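Local coordinates for protein beta-Lactamase/D-Alanine Carboxypeptidase (Pseudomonas syringae pv. tomato, PDB 5EVI) that probably hydrolyses the ring of beta-lactam antibiotics to substituted beta-amino acids, as a class C (AmpC-type) beta-lactamase, at residues Gly149-Tyr154 with Met295-Ala301. Sequence-based numbering, arbitrary orientation.
Sequences GTHRTY and MLNTQKA
The short strands 151-152 and 299-300 pair antiparallel, with His151 opposite Lys300 (non-hydrogen-bonded pair, CA-CA 4.3 Å) and Arg152 opposite Gln299 (hydrogen-bonded pair, CA-CA 5.2 Å); a 3-10 turn at Met295-Leu296 precedes the second. Arg152 N donates to Gln299 O (2.8 Å), Gln299 N to Arg152 O (3.0 Å), and Ala301 N to Thr150 O (3.1 Å). Beyond the pairing, beta-branched Thr153 and Thr298, both m, share a hydroxyl hydrogen bond, OG1 to OG1 2.6 Å. Where the strands part, water takes over: one molecule accepts from Arg152 NH1 (2.8 Å) and Tyr154 N (3.2 Å) and lies 2.6 Å from Met295 O, which also receives Gln299 NE2 (3.0 Å); another bridges Tyr154 O (2.6 Å) and Leu296 O (2.5 Å). Arg152, long enough to cross the sheet face it shares with Gln299, salt-bridges Glu276. Tyr154, with chi1 t, meets Leu296 (CD2 to CD2, 3.5 Å), and its OH hydrogen-bonds Ser68, Lys71 and Lys318. The short edge strand thus delivers Tyr154 to what is probably the serine active site of the class C beta-lactamase fold.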
# COMPACT_ATOMS: atom_id res chain seq x y z
N GLY D 149 10.54 -14.92 -10.17
CA GLY D 149 10.18 -14.05 -11.29
C GLY D 149 9.32 -14.67 -12.38
O GLY D 149 8.88 -13.95 -13.29
N THR D 150 9.04 -15.97 -12.29
CA THR D 150 8.29 -16.67 -13.33
C THR D 150 6.80 -16.58 -13.09
O THR D 150 6.01 -16.66 -14.03
CB THR D 150 8.72 -18.14 -13.44
OG1 THR D 150 8.45 -18.81 -12.22
CG2 THR D 150 10.21 -18.23 -13.73
N HIS D 151 6.40 -16.43 -11.83
CA HIS D 151 4.99 -16.24 -11.49
C HIS D 151 4.85 -15.19 -10.39
O HIS D 151 5.86 -14.77 -9.79
CB HIS D 151 4.34 -17.56 -11.07
CG HIS D 151 4.34 -18.62 -12.14
ND1 HIS D 151 5.46 -19.35 -12.49
CD2 HIS D 151 3.34 -19.08 -12.93
CE1 HIS D 151 5.15 -20.21 -13.44
NE2 HIS D 151 3.87 -20.06 -13.73
N ARG D 152 3.62 -14.76 -10.16
CA ARG D 152 3.30 -13.73 -9.17
C ARG D 152 2.14 -14.18 -8.29
O ARG D 152 1.03 -14.44 -8.79
CB ARG D 152 2.97 -12.42 -9.89
CG ARG D 152 2.91 -11.17 -8.99
CD ARG D 152 1.51 -10.97 -8.42
NE ARG D 152 1.25 -9.60 -7.99
CZ ARG D 152 0.07 -9.18 -7.52
NH1 ARG D 152 -0.98 -10.01 -7.43
NH2 ARG D 152 -0.07 -7.91 -7.14
N THR D 153 2.40 -14.24 -6.98
CA THR D 153 1.46 -14.70 -5.98
C THR D 153 1.47 -13.68 -4.84
O THR D 153 2.38 -13.65 -4.02
CB THR D 153 1.83 -16.12 -5.51
OG1 THR D 153 1.94 -16.93 -6.68
CG2 THR D 153 0.79 -16.72 -4.59
N TYR D 154 0.47 -12.82 -4.83
CA TYR D 154 0.34 -11.77 -3.80
C TYR D 154 0.31 -12.44 -2.42
O TYR D 154 -0.49 -13.35 -2.21
CB TYR D 154 -0.95 -11.01 -4.03
CG TYR D 154 -1.14 -9.79 -3.18
CD1 TYR D 154 -0.61 -8.57 -3.59
CD2 TYR D 154 -1.88 -9.84 -1.99
CE1 TYR D 154 -0.79 -7.42 -2.84
CE2 TYR D 154 -2.07 -8.69 -1.23
CZ TYR D 154 -1.52 -7.48 -1.65
OH TYR D 154 -1.69 -6.33 -0.91
N MSE D 295 -6.85 -11.67 -9.11
CA MSE D 295 -5.40 -11.40 -9.13
C MSE D 295 -4.69 -11.84 -7.86
O MSE D 295 -3.46 -11.89 -7.85
CB MSE D 295 -5.12 -9.92 -9.37
CG MSE D 295 -5.64 -9.42 -10.72
SE MSE D 295 -4.58 -10.08 -12.23
CE MSE D 295 -2.80 -9.41 -11.73
N LEU D 296 -5.42 -12.15 -6.79
CA LEU D 296 -4.84 -12.79 -5.61
C LEU D 296 -4.31 -14.22 -5.87
O LEU D 296 -3.50 -14.71 -5.09
CB LEU D 296 -5.84 -12.82 -4.44
CG LEU D 296 -6.26 -11.47 -3.84
CD1 LEU D 296 -7.39 -11.62 -2.83
CD2 LEU D 296 -5.06 -10.77 -3.22
N ASN D 297 -4.75 -14.87 -6.94
CA ASN D 297 -4.24 -16.20 -7.29
C ASN D 297 -2.98 -16.10 -8.15
O ASN D 297 -2.71 -15.05 -8.71
CB ASN D 297 -5.29 -17.02 -8.03
CG ASN D 297 -6.52 -17.31 -7.17
OD1 ASN D 297 -7.53 -17.76 -7.70
ND2 ASN D 297 -6.44 -17.05 -5.87
N THR D 298 -2.25 -17.20 -8.26
CA THR D 298 -0.95 -17.20 -8.92
C THR D 298 -1.09 -16.98 -10.42
O THR D 298 -1.82 -17.70 -11.09
CB THR D 298 -0.20 -18.51 -8.62
OG1 THR D 298 0.01 -18.60 -7.21
CG2 THR D 298 1.15 -18.55 -9.32
N GLN D 299 -0.40 -15.96 -10.93
CA GLN D 299 -0.40 -15.60 -12.36
C GLN D 299 0.99 -15.81 -12.91
O GLN D 299 1.96 -15.77 -12.16
CB GLN D 299 -0.75 -14.12 -12.57
CG GLN D 299 -2.23 -13.80 -12.66
CD GLN D 299 -2.90 -13.73 -11.31
OE1 GLN D 299 -3.95 -14.34 -11.09
NE2 GLN D 299 -2.29 -12.99 -10.39
N LYS D 300 1.07 -15.99 -14.23
CA LYS D 300 2.35 -15.94 -14.93
C LYS D 300 2.86 -14.49 -14.94
O LYS D 300 2.07 -13.54 -15.04
CB LYS D 300 2.19 -16.44 -16.37
CG LYS D 300 3.48 -16.38 -17.17
CD LYS D 300 3.55 -17.44 -18.26
CE LYS D 300 4.96 -17.59 -18.81
NZ LYS D 300 5.57 -16.27 -19.19
N ALA D 301 4.17 -14.34 -14.82
CA ALA D 301 4.82 -13.04 -14.89
C ALA D 301 6.03 -13.11 -15.81
O ALA D 301 6.58 -14.18 -16.04
CB ALA D 301 5.25 -12.58 -13.50
O HOH W 1 7.19 -17.09 -16.37
O HOH W 2 -1.00 -12.83 -7.63
O HOH W 3 -2.47 -14.87 -2.85